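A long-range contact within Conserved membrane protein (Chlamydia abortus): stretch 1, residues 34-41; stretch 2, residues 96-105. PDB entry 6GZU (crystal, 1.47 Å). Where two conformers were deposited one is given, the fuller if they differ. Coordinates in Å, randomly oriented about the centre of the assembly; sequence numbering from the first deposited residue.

Stretch 1 34-41: HSDLFVPS
Stretch 2 (96-105) QNFRIYAYPL

Two stretches whose touching residues are at least 60 apart in sequence meet through a very short parallel sheet. Stretch 1 enters by a type I turn, His 34 to Leu 37, closed by Leu 37 N to His 34 O at 3.1 Å, and is strand only at Leu 37 and Phe 38 (phi/psi near -88/125). Stretch 2 becomes extended at Ile 100 and stays so through Leu 105, with phi near -120 and psi near 120 except at Pro 104 (-65/134). Leu 37 pairs with Ile 100 (CA to CA 4.9 Å) and Phe 38 with Tyr 101 (CA to CA 4.8 Å).

Asp 36 O opens the ladder by accepting two hydrogen bonds, from Arg 99 N at 2.9 Å and Ile 100 N at 3.1 Å. Arg 99, at -124/-25, is not extended, and its bend lets successive amides converge on one carbonyl. Phe 38 N then donates to Ile 100 O at 2.8 Å, an oxygen that also receives a CA-H contact from Leu 37 CA at 3.4 Å. The last rung, Ala 102 N to Phe 38 O, is weak at 3.5 Å. Before the ladder, one water donates to both Ser 35 O (2.5 Å) and Asn 97 O (3.0 Å), linking two carbonyl acceptors that cannot bond each other.

Phe 38 is the organising side chain, with 108 Å² covered by stretch 2. Its chi1, t (176°), with chi2 -91°, leans the ring onward in the direction both strands run, so that CE1 comes 4.0 Å from Tyr 103 OH. Phe 98 (m, chi2 -79°) swings its ring towards stretch 1, bringing CE1 3.3 Å from Leu 37 O. It and Tyr 101 (m, chi2 67°) each present a ring face to Phe 38 CB, which lies 4.2 Å from the Phe 98 ring centroid and 3.8 Å from that of Tyr 101. The Phe 38 ring then turns its edge to the face of Phe 98, with planes at 76° and centroids 5.5 Å apart. Against Tyr 101 the planes are only 26° apart, but the rings are slid so that they barely overlap; Phe 38 CD1 comes within 3.3 Å of Tyr 101 CD2.

On the other face of the sheet, Leu 37 (t, p) and Ile 100 (m, t) pack more loosely. Leu 37 CD1 lies 4.1 Å from both Ile 100 CG2 and Ala 102 CB, so one methyl spans two positions of the neighbouring strand.

Pro 40 (-78/-169, C-gamma endo) follows the strand and points toward stretch 2. It sets CB 3.5 Å from Tyr 103 CE2 (Tyr 103 m, chi2 82°) and CG 3.9 Å from Pro 104 CD. Having no amide hydrogen, it offers Ala 102 O no donor: Pro 40 CD sits 3.0 Å from Ala 102 O, which is buried without a partner.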

# COMPACT_ATOMS: atom_id res chain seq x y z
N HIS A 34 -7.02 4.29 -12.77
CA HIS A 34 -6.80 2.84 -12.84
C HIS A 34 -7.92 2.14 -12.08
O HIS A 34 -7.88 2.02 -10.87
CB HIS A 34 -5.44 2.50 -12.20
CG HIS A 34 -4.29 3.11 -12.93
ND1 HIS A 34 -3.83 2.64 -14.14
CD2 HIS A 34 -3.51 4.19 -12.63
CE1 HIS A 34 -2.82 3.38 -14.55
NE2 HIS A 34 -2.60 4.33 -13.65
N SER A 35 -8.94 1.72 -12.82
CA SER A 35 -10.09 1.11 -12.18
C SER A 35 -9.78 -0.23 -11.49
O SER A 35 -10.58 -0.70 -10.68
CB SER A 35 -11.24 0.94 -13.17
OG SER A 35 -10.88 0.04 -14.20
N ASP A 36 -8.63 -0.84 -11.79
CA ASP A 36 -8.20 -2.10 -11.19
C ASP A 36 -7.53 -1.91 -9.84
O ASP A 36 -7.16 -2.88 -9.19
CB ASP A 36 -7.18 -2.79 -12.09
CG ASP A 36 -7.79 -3.47 -13.29
OD1 ASP A 36 -9.01 -3.77 -13.27
OD2 ASP A 36 -7.04 -3.73 -14.26
N LEU A 37 -7.31 -0.66 -9.43
CA LEU A 37 -6.58 -0.42 -8.19
C LEU A 37 -7.50 -0.37 -6.99
O LEU A 37 -8.43 0.46 -6.97
CB LEU A 37 -5.87 0.92 -8.28
CG LEU A 37 -5.10 1.39 -7.04
CD1 LEU A 37 -3.90 0.48 -6.81
CD2 LEU A 37 -4.64 2.87 -7.14
N PHE A 38 -7.25 -1.23 -6.02
CA PHE A 38 -7.90 -1.19 -4.73
C PHE A 38 -7.10 -0.28 -3.78
O PHE A 38 -5.89 -0.46 -3.55
CB PHE A 38 -7.93 -2.60 -4.14
CG PHE A 38 -8.50 -2.68 -2.77
CD1 PHE A 38 -7.67 -2.56 -1.65
CD2 PHE A 38 -9.84 -2.95 -2.57
CE1 PHE A 38 -8.18 -2.67 -0.38
CE2 PHE A 38 -10.36 -3.05 -1.27
CZ PHE A 38 -9.54 -2.89 -0.19
N VAL A 39 -7.80 0.69 -3.19
CA VAL A 39 -7.23 1.56 -2.17
C VAL A 39 -7.73 1.08 -0.81
O VAL A 39 -8.94 0.93 -0.61
CB VAL A 39 -7.73 2.97 -2.41
CG1 VAL A 39 -7.18 3.95 -1.31
CG2 VAL A 39 -7.31 3.41 -3.84
N PRO A 40 -6.80 0.77 0.11
CA PRO A 40 -7.17 0.24 1.43
C PRO A 40 -7.66 1.31 2.37
O PRO A 40 -7.91 2.44 1.97
CB PRO A 40 -5.85 -0.38 1.94
CG PRO A 40 -4.79 0.54 1.37
CD PRO A 40 -5.34 0.89 -0.05
N SER A 41 -7.79 0.95 3.64
CA SER A 41 -8.47 1.83 4.60
C SER A 41 -7.91 3.25 4.60
O SER A 41 -6.70 3.45 4.67
CB SER A 41 -8.26 1.27 6.00
OG SER A 41 -8.68 2.23 6.96
N GLN A 96 -14.83 -6.81 -4.91
CA GLN A 96 -14.14 -8.00 -5.44
C GLN A 96 -13.35 -7.72 -6.72
O GLN A 96 -12.35 -8.39 -6.98
CB GLN A 96 -15.15 -9.13 -5.69
CG GLN A 96 -15.79 -9.67 -4.43
CD GLN A 96 -17.26 -10.06 -4.63
OE1 GLN A 96 -18.12 -9.76 -3.79
NE2 GLN A 96 -17.56 -10.72 -5.76
N ASN A 97 -13.79 -6.73 -7.49
CA ASN A 97 -13.35 -6.55 -8.88
C ASN A 97 -11.97 -5.88 -9.11
O ASN A 97 -11.70 -5.25 -10.15
CB ASN A 97 -14.43 -5.75 -9.61
CG ASN A 97 -14.36 -5.91 -11.10
OD1 ASN A 97 -13.77 -6.89 -11.58
ND2 ASN A 97 -14.95 -4.97 -11.84
N PHE A 98 -11.07 -6.00 -8.17
CA PHE A 98 -9.80 -5.31 -8.29
C PHE A 98 -8.65 -6.26 -8.60
O PHE A 98 -8.75 -7.48 -8.30
CB PHE A 98 -9.51 -4.56 -7.00
CG PHE A 98 -10.50 -3.48 -6.72
CD1 PHE A 98 -10.37 -2.26 -7.38
CD2 PHE A 98 -11.52 -3.65 -5.81
CE1 PHE A 98 -11.26 -1.24 -7.14
CE2 PHE A 98 -12.44 -2.61 -5.58
CZ PHE A 98 -12.27 -1.39 -6.24
N ARG A 99 -7.53 -5.73 -9.11
CA ARG A 99 -6.37 -6.57 -9.46
C ARG A 99 -5.08 -6.18 -8.78
O ARG A 99 -4.17 -7.01 -8.60
CB ARG A 99 -6.13 -6.52 -10.96
CG ARG A 99 -7.32 -6.98 -11.77
CD ARG A 99 -7.82 -8.37 -11.30
NE ARG A 99 -6.89 -9.45 -11.68
CZ ARG A 99 -7.04 -10.72 -11.29
NH1 ARG A 99 -8.05 -11.01 -10.47
NH2 ARG A 99 -6.21 -11.68 -11.72
N ILE A 100 -4.96 -4.92 -8.40
CA ILE A 100 -3.75 -4.39 -7.80
C ILE A 100 -4.15 -3.74 -6.49
O ILE A 100 -5.06 -2.87 -6.46
CB ILE A 100 -3.04 -3.37 -8.72
CG1 ILE A 100 -2.69 -4.03 -10.06
CG2 ILE A 100 -1.80 -2.79 -7.99
CD1 ILE A 100 -2.09 -3.14 -11.07
N TYR A 101 -3.49 -4.15 -5.40
CA TYR A 101 -3.83 -3.70 -4.05
C TYR A 101 -2.61 -3.02 -3.47
O TYR A 101 -1.58 -3.66 -3.30
CB TYR A 101 -4.22 -4.91 -3.18
CG TYR A 101 -5.53 -5.56 -3.60
CD1 TYR A 101 -5.65 -6.22 -4.82
CD2 TYR A 101 -6.65 -5.56 -2.73
CE1 TYR A 101 -6.88 -6.80 -5.19
CE2 TYR A 101 -7.86 -6.16 -3.08
CZ TYR A 101 -7.96 -6.77 -4.32
OH TYR A 101 -9.17 -7.34 -4.71
N ALA A 102 -2.70 -1.73 -3.16
CA ALA A 102 -1.52 -1.00 -2.73
C ALA A 102 -1.67 -0.42 -1.33
O ALA A 102 -2.58 0.41 -1.11
CB ALA A 102 -1.15 0.09 -3.73
N TYR A 103 -0.78 -0.78 -0.40
CA TYR A 103 -0.92 -0.46 1.01
C TYR A 103 0.20 0.39 1.52
O TYR A 103 1.36 -0.04 1.60
CB TYR A 103 -0.84 -1.77 1.83
CG TYR A 103 -1.97 -2.72 1.57
CD1 TYR A 103 -1.96 -3.59 0.46
CD2 TYR A 103 -3.10 -2.69 2.39
CE1 TYR A 103 -3.06 -4.43 0.22
CE2 TYR A 103 -4.21 -3.51 2.15
CZ TYR A 103 -4.20 -4.35 1.05
OH TYR A 103 -5.30 -5.15 0.85
N PRO A 104 -0.13 1.60 1.95
CA PRO A 104 0.87 2.41 2.69
C PRO A 104 1.18 1.69 4.00
O PRO A 104 0.26 1.24 4.72
CB PRO A 104 0.12 3.73 2.96
CG PRO A 104 -0.94 3.77 1.83
CD PRO A 104 -1.38 2.35 1.66
N LEU A 105 2.47 1.58 4.32
CA LEU A 105 2.91 0.83 5.48
C LEU A 105 3.80 1.75 6.31
O LEU A 105 4.82 2.23 5.80
CB LEU A 105 3.61 -0.48 5.04
CG LEU A 105 3.86 -1.55 6.11
CD1 LEU A 105 4.10 -2.93 5.58
CD2 LEU A 105 5.18 -1.14 6.82
O HOH W 1 -12.37 -2.40 -10.87